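Local structure of Mannose/sialic acid-binding lectin (Polygonatum cyrtonema, 3A0C) at residues S37-W42 / Q91-V96; T56-N59 / L63-Y66; W74-N79 / V95-P100. The protein probably binds mannose-containing carbohydrates as an anti-HIV bulb-type lectin of the beta-prism II fold, and pairs with a second subunit. All blocks are in the same frame, centred on the assembly; numbering follows the deposited sequence.

Contact 1. Residues S37-W42 / Q91-V96; sequences SGKPVW and QDRNVV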
# COMPACT_ATOMS: atom_id res chain seq x y z
N SER A 37 4.76 2.62 -19.05
CA SER A 37 4.25 2.81 -20.41
C SER A 37 4.86 1.84 -21.43
O SER A 37 5.07 2.21 -22.59
CB SER A 37 4.50 4.24 -20.89
OG SER A 37 3.67 5.16 -20.20
N GLY A 38 5.15 0.62 -21.00
CA GLY A 38 5.72 -0.35 -21.91
C GLY A 38 7.23 -0.41 -21.83
O GLY A 38 7.84 -1.26 -22.45
N LYS A 39 7.82 0.49 -21.06
CA LYS A 39 9.27 0.53 -20.91
C LYS A 39 9.70 -0.07 -19.57
O LYS A 39 9.23 0.36 -18.52
CB LYS A 39 9.76 1.99 -20.98
CG LYS A 39 10.99 2.31 -20.10
CD LYS A 39 11.16 3.82 -19.88
CE LYS A 39 12.15 4.13 -18.74
NZ LYS A 39 13.55 3.66 -19.02
N PRO A 40 10.57 -1.09 -19.60
CA PRO A 40 11.01 -1.69 -18.34
C PRO A 40 11.99 -0.74 -17.63
O PRO A 40 13.08 -0.47 -18.14
CB PRO A 40 11.67 -2.99 -18.79
CG PRO A 40 12.16 -2.68 -20.16
CD PRO A 40 11.03 -1.89 -20.75
N VAL A 41 11.58 -0.22 -16.47
CA VAL A 41 12.40 0.70 -15.68
C VAL A 41 13.07 -0.01 -14.52
O VAL A 41 13.98 0.54 -13.90
CB VAL A 41 11.56 1.87 -15.10
CG1 VAL A 41 10.79 2.55 -16.21
CG2 VAL A 41 10.62 1.35 -14.01
N TRP A 42 12.62 -1.22 -14.21
CA TRP A 42 13.20 -2.00 -13.12
C TRP A 42 12.88 -3.49 -13.26
O TRP A 42 11.84 -3.85 -13.81
CB TRP A 42 12.69 -1.50 -11.76
CG TRP A 42 13.38 -2.17 -10.61
CD1 TRP A 42 14.51 -1.74 -9.96
CD2 TRP A 42 13.03 -3.43 -10.01
NE1 TRP A 42 14.88 -2.66 -9.00
CE2 TRP A 42 14.00 -3.71 -9.01
CE3 TRP A 42 12.00 -4.36 -10.23
CZ2 TRP A 42 13.96 -4.87 -8.23
CZ3 TRP A 42 11.96 -5.52 -9.46
CH2 TRP A 42 12.94 -5.76 -8.47
N GLN A 91 2.45 5.84 -7.00
CA GLN A 91 2.26 6.75 -8.11
C GLN A 91 3.56 7.50 -8.46
O GLN A 91 3.68 8.07 -9.55
CB GLN A 91 1.15 7.75 -7.79
CG GLN A 91 -0.25 7.23 -8.08
CD GLN A 91 -1.35 8.24 -7.73
OE1 GLN A 91 -1.41 9.34 -8.28
NE2 GLN A 91 -2.24 7.85 -6.82
N ASP A 92 4.54 7.50 -7.54
CA ASP A 92 5.83 8.16 -7.81
C ASP A 92 6.76 7.13 -8.46
O ASP A 92 7.95 7.35 -8.64
CB ASP A 92 6.43 8.75 -6.51
CG ASP A 92 7.10 7.71 -5.63
OD1 ASP A 92 6.89 6.50 -5.81
OD2 ASP A 92 7.86 8.13 -4.72
N ARG A 93 6.15 6.00 -8.80
CA ARG A 93 6.82 4.88 -9.46
C ARG A 93 7.79 4.06 -8.62
O ARG A 93 8.40 3.12 -9.13
CB ARG A 93 7.52 5.36 -10.74
CG ARG A 93 7.47 4.32 -11.87
CD ARG A 93 8.25 4.74 -13.10
NE ARG A 93 9.66 4.92 -12.79
CZ ARG A 93 10.58 5.31 -13.67
NH1 ARG A 93 10.26 5.55 -14.93
NH2 ARG A 93 11.83 5.46 -13.28
N ASN A 94 7.93 4.38 -7.34
CA ASN A 94 8.83 3.61 -6.48
C ASN A 94 8.01 2.45 -5.92
O ASN A 94 6.83 2.60 -5.67
CB ASN A 94 9.37 4.49 -5.34
CG ASN A 94 10.59 3.88 -4.62
OD1 ASN A 94 11.14 2.87 -5.02
ND2 ASN A 94 11.02 4.54 -3.56
N VAL A 95 8.64 1.28 -5.78
CA VAL A 95 7.99 0.09 -5.24
C VAL A 95 8.60 -0.17 -3.88
O VAL A 95 9.77 -0.55 -3.76
CB VAL A 95 8.22 -1.12 -6.15
CG1 VAL A 95 7.69 -2.38 -5.48
CG2 VAL A 95 7.52 -0.88 -7.50
N VAL A 96 7.78 0.01 -2.84
CA VAL A 96 8.22 -0.10 -1.45
C VAL A 96 7.53 -1.14 -0.59
O VAL A 96 6.33 -1.41 -0.73
CB VAL A 96 8.04 1.29 -0.76
CG1 VAL A 96 8.75 1.31 0.57
CG2 VAL A 96 8.54 2.39 -1.68
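Arg93 reaches across from a loop to lay its guanidinium group on the side chain of Val41, which comes from the opposite direction. From CB the chain runs out to CD and then bends, chi3 being 61°, and this turn brings the flat end round with one face to the valine. NE lies 3.9 Å from CG2 of Val41, while CZ is 3.8 Å from Val41 CG1. Val41 CB stands over the centre of the group, 3.8 Å above its plane. At the tip, NH1 makes the tightest approach, 3.3 Å from Val41 CG1, and NH2 is 4.0 Å from Val41 CB. A beta-branched residue suits this place because its two methyls and CB spread across one face of a broad planar cation. The charge itself is answered by Asp36, which forms a salt bridge with NH1 from strand 32-36, next to Val41. In this beta-prism II lectin, the contact joins the edge strand 39-43 of one sheet to the loop leading into strand 95-104 of another: Val41 belongs to a classic beta bulge, facing Leu34 together with Trp42. Asp92 and Asn94 flank Arg93 at positions matching the Asp and Asn of the family's QxDxNxVxY mannose-binding signature. An Asx turn shapes that loop, with Asp92 OD1 accepting from Asn94 N at 2.8 Å, met from above the carboxylate plane. Lys39 skirts the guanidinium obliquely, its NZ staying 5.6 Å from Arg93 NH1; Asp36 would ease the proximity of these like charges. Arg93 O and Asn94 OD1 also accept hydrogen bonds from Ser107 OG and Gly106 N of the second subunit.

Contact 2. Residues T56-N59 / L63-Y66; sequences TLHN and LVIY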
# COMPACT_ATOMS: atom_id res chain seq x y z
N THR A 56 6.21 -13.88 -3.46
CA THR A 56 5.55 -13.94 -2.18
C THR A 56 6.17 -12.95 -1.20
O THR A 56 7.39 -12.85 -1.10
CB THR A 56 5.66 -15.36 -1.57
OG1 THR A 56 5.18 -16.33 -2.50
CG2 THR A 56 4.86 -15.46 -0.30
N LEU A 57 5.31 -12.20 -0.50
CA LEU A 57 5.77 -11.29 0.54
C LEU A 57 5.39 -11.97 1.87
O LEU A 57 4.22 -12.05 2.22
CB LEU A 57 5.10 -9.91 0.44
CG LEU A 57 5.43 -8.94 1.59
CD1 LEU A 57 6.92 -8.71 1.64
CD2 LEU A 57 4.70 -7.63 1.42
N HIS A 58 6.38 -12.49 2.60
CA HIS A 58 6.14 -13.17 3.87
C HIS A 58 5.81 -12.20 4.99
O HIS A 58 6.08 -11.01 4.89
CB HIS A 58 7.37 -14.00 4.25
CG HIS A 58 7.70 -15.07 3.27
ND1 HIS A 58 6.90 -16.17 3.08
CD2 HIS A 58 8.72 -15.18 2.38
CE1 HIS A 58 7.40 -16.92 2.12
NE2 HIS A 58 8.51 -16.35 1.68
N ASN A 59 5.26 -12.73 6.08
CA ASN A 59 4.89 -11.89 7.22
C ASN A 59 6.07 -11.31 7.96
O ASN A 59 5.88 -10.52 8.89
CB ASN A 59 4.03 -12.66 8.22
CG ASN A 59 2.67 -13.02 7.67
OD1 ASN A 59 2.03 -12.22 7.01
ND2 ASN A 59 2.22 -14.23 7.97
N LEU A 63 10.65 -10.49 0.81
CA LEU A 63 10.00 -10.63 -0.49
C LEU A 63 10.81 -11.66 -1.30
O LEU A 63 11.98 -11.42 -1.61
CB LEU A 63 9.98 -9.28 -1.19
CG LEU A 63 9.20 -9.23 -2.49
CD1 LEU A 63 7.72 -9.52 -2.24
CD2 LEU A 63 9.39 -7.86 -3.08
N VAL A 64 10.19 -12.78 -1.64
CA VAL A 64 10.87 -13.87 -2.34
C VAL A 64 10.22 -14.34 -3.64
O VAL A 64 8.99 -14.35 -3.76
CB VAL A 64 10.98 -15.09 -1.39
CG1 VAL A 64 11.86 -16.17 -2.01
CG2 VAL A 64 11.48 -14.63 -0.03
N ILE A 65 11.04 -14.73 -4.61
CA ILE A 65 10.54 -15.27 -5.88
C ILE A 65 10.84 -16.77 -5.83
O ILE A 65 11.98 -17.18 -5.63
CB ILE A 65 11.25 -14.65 -7.13
CG1 ILE A 65 10.77 -13.22 -7.37
CG2 ILE A 65 10.95 -15.49 -8.38
CD1 ILE A 65 11.45 -12.54 -8.56
N TYR A 66 9.80 -17.59 -5.99
CA TYR A 66 9.95 -19.05 -5.96
C TYR A 66 9.57 -19.62 -7.33
O TYR A 66 8.64 -19.15 -7.97
CB TYR A 66 9.00 -19.64 -4.91
CG TYR A 66 9.29 -19.33 -3.46
CD1 TYR A 66 10.29 -20.02 -2.76
CD2 TYR A 66 8.55 -18.38 -2.77
CE1 TYR A 66 10.53 -19.76 -1.41
CE2 TYR A 66 8.78 -18.12 -1.41
CZ TYR A 66 9.78 -18.81 -0.74
OH TYR A 66 10.04 -18.51 0.59
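The rings of His58 and Tyr66 meet rim to rim, planes at 80° and neither over the other's face. Thr56 CG2 sits 3.7 Å above one face of the imidazole, which His58 swings over it with CG anti to the carbonyl carbon (chi1 -62°); at the imidazole edge, in plane, lie Val64 CG2 and Tyr66 CZ. The phenol carries Val64 CG1 on one face, 3.6 Å above the plane, and His58 NE2 at its edge, in plane. Beta-branched Thr56 and Val64 suit their places by offering methyls to the rings. His58 NE2 and Tyr66 OH share a bent hydrogen bond (2.9 Å, 134°). The strands of this antiparallel hairpin are joined by Thr56 N to Val64 O, 2.8 Å, and Val64 N to Thr56 O, 2.9 Å. Leu57 and Leu63 form the next, non-hydrogen-bonded pair on the opposite face, CB of Leu57 3.8 Å from CD1 of Leu63; Ile97 packs against both. Thr56 OG1 is hydrogen-bonded to Arg54 NH1. Val64 and Tyr66 match the end of the family's QxDxNxVxY signature, but His58 replaces its glutamine. Its bond occupies the tyrosine hydroxyl and would restrain both rings, so this site probably differs from a canonical mannose site.

Contact 3. Residues W74-N79 / V95-P100; sequences WQTKTN and VVIYGP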
# COMPACT_ATOMS: atom_id res chain seq x y z
N TRP A 74 15.03 -15.60 -6.08
CA TRP A 74 15.39 -14.22 -5.76
C TRP A 74 14.72 -13.83 -4.44
O TRP A 74 13.66 -14.35 -4.09
CB TRP A 74 14.87 -13.31 -6.90
CG TRP A 74 15.11 -11.84 -6.76
CD1 TRP A 74 16.16 -11.13 -7.28
CD2 TRP A 74 14.26 -10.88 -6.12
NE1 TRP A 74 16.01 -9.79 -7.00
CE2 TRP A 74 14.86 -9.61 -6.29
CE3 TRP A 74 13.05 -10.97 -5.41
CZ2 TRP A 74 14.28 -8.44 -5.78
CZ3 TRP A 74 12.49 -9.81 -4.90
CH2 TRP A 74 13.10 -8.56 -5.09
N GLN A 75 15.35 -12.91 -3.70
CA GLN A 75 14.81 -12.47 -2.42
C GLN A 75 15.46 -11.16 -1.99
O GLN A 75 16.63 -10.92 -2.28
CB GLN A 75 15.07 -13.51 -1.33
CG GLN A 75 16.54 -13.68 -1.00
CD GLN A 75 16.78 -14.74 0.05
OE1 GLN A 75 16.25 -14.65 1.15
NE2 GLN A 75 17.60 -15.74 -0.28
N THR A 76 14.71 -10.32 -1.29
CA THR A 76 15.27 -9.06 -0.84
C THR A 76 16.01 -9.33 0.46
O THR A 76 16.82 -8.52 0.92
CB THR A 76 14.17 -8.02 -0.59
OG1 THR A 76 13.38 -8.42 0.53
CG2 THR A 76 13.27 -7.91 -1.79
N LYS A 77 15.72 -10.50 1.03
CA LYS A 77 16.31 -10.95 2.29
C LYS A 77 16.13 -9.93 3.42
O LYS A 77 16.93 -9.85 4.34
CB LYS A 77 17.79 -11.28 2.08
CG LYS A 77 18.44 -11.93 3.28
CD LYS A 77 19.77 -12.57 2.90
CE LYS A 77 20.57 -12.95 4.14
NZ LYS A 77 21.80 -13.72 3.79
N THR A 78 15.06 -9.16 3.35
CA THR A 78 14.75 -8.13 4.34
C THR A 78 13.75 -8.66 5.35
O THR A 78 12.74 -8.02 5.64
CB THR A 78 14.15 -6.91 3.66
OG1 THR A 78 12.98 -7.31 2.95
CG2 THR A 78 15.15 -6.30 2.68
N ASN A 79 14.02 -9.83 5.89
CA ASN A 79 13.11 -10.42 6.86
C ASN A 79 13.46 -10.05 8.29
O ASN A 79 14.60 -10.22 8.73
CB ASN A 79 13.09 -11.93 6.70
CG ASN A 79 14.45 -12.54 6.83
OD1 ASN A 79 15.35 -12.26 6.03
ND2 ASN A 79 14.64 -13.37 7.84
N VAL A 95 8.64 1.28 -5.78
CA VAL A 95 7.99 0.09 -5.24
C VAL A 95 8.60 -0.17 -3.88
O VAL A 95 9.77 -0.55 -3.76
CB VAL A 95 8.22 -1.12 -6.15
CG1 VAL A 95 7.69 -2.38 -5.48
CG2 VAL A 95 7.52 -0.88 -7.50
N VAL A 96 7.78 0.01 -2.84
CA VAL A 96 8.22 -0.10 -1.45
C VAL A 96 7.53 -1.14 -0.59
O VAL A 96 6.33 -1.41 -0.73
CB VAL A 96 8.04 1.29 -0.76
CG1 VAL A 96 8.75 1.31 0.57
CG2 VAL A 96 8.54 2.39 -1.68
N ILE A 97 8.30 -1.73 0.33
CA ILE A 97 7.79 -2.70 1.29
C ILE A 97 7.74 -1.96 2.63
O ILE A 97 8.73 -1.36 3.06
CB ILE A 97 8.75 -3.93 1.45
CG1 ILE A 97 8.80 -4.75 0.15
CG2 ILE A 97 8.30 -4.82 2.60
CD1 ILE A 97 9.69 -5.99 0.22
N TYR A 98 6.57 -1.97 3.26
CA TYR A 98 6.40 -1.30 4.56
C TYR A 98 5.95 -2.30 5.62
O TYR A 98 5.33 -3.31 5.30
CB TYR A 98 5.34 -0.18 4.49
CG TYR A 98 5.65 0.99 3.57
CD1 TYR A 98 5.20 1.01 2.24
CD2 TYR A 98 6.31 2.12 4.06
CE1 TYR A 98 5.38 2.12 1.44
CE2 TYR A 98 6.50 3.24 3.26
CZ TYR A 98 6.03 3.24 1.96
OH TYR A 98 6.17 4.37 1.19
N GLY A 99 6.25 -2.00 6.87
CA GLY A 99 5.86 -2.87 7.97
C GLY A 99 6.72 -2.66 9.21
O GLY A 99 7.79 -2.04 9.12
N PRO A 100 6.30 -3.19 10.37
CA PRO A 100 5.07 -3.97 10.55
C PRO A 100 3.80 -3.10 10.53
O PRO A 100 3.81 -1.94 10.12
CB PRO A 100 5.26 -4.64 11.92
CG PRO A 100 6.74 -4.54 12.19
CD PRO A 100 7.10 -3.19 11.62
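Thr76 and Thr78 both point their beta carbons toward strand 95-98, and Ile97 aims back between them. Its CD1 methyl is nearly equidistant from the two hydroxyls, 4.4 Å from Thr76 OG1 and 4.5 Å from Thr78 OG1. Ile97 gets there with an extended side chain: CG1 lies beside the backbone N (chi1 -67°) and chi2 of -179° carries CD1 straight on. The touch is light, and the oxygens have partners of their own. Thr76 OG1 donates to Thr78 OG1 at 2.7 Å, Thr78 OG1 is bonded in turn to Gly61 O, and Leu63 N gives Thr76 OG1 a weak hydrogen bond. Threonine suits both positions: its hydroxyl can serve such a chain while its beta carbon and methyl stay compatible with apolar surroundings. An isoleucine fits the buried strand opposite, where its long branch reaches inward and also packs on Leu63. In the beta-prism II fold the facing sheets enclose a hydrophobic interior, and this contact links the loop that follows strand 72-75 of one sheet to strand 95-104 in another. Val96 and Tyr98, the neighbours of Ile97 in sequence, turn to the other face of their strand, where Val96 CG1 sits 3.5 Å above one face of the Tyr98 ring. They match the Val and Tyr of the third QxDxNxVxY signature, and Tyr98 OH is hydrogen-bonded to Gln90 OE1, the signature's Gln. Residues 96 to 98 also pair antiparallel with a strand of the second subunit, extending the sheet across the dimer interface. From that subunit Trp103 packs on Thr76, and Val102 on Thr78.

In the fold
From the N terminus, the chain first enters contact 1 at strand 39-43, on the edge of one sheet, and that loop closes only when residues 91-96 come back to it. Within this long excursion lies contact 2, a local hairpin of strands 54-57 and 63-66. Strand 72-75 follows as the next strand of the same sheet and leads into contact 3, which begins after contact 2 has closed. Contacts 1 and 3 both end on the run 91-100, overlapping at Val95 and Val96; Arg93 just before the strand and Ile97 within it reach the two other sheets. Their centres are about 17 Å apart, yet Trp42 and Trp74 touch between them.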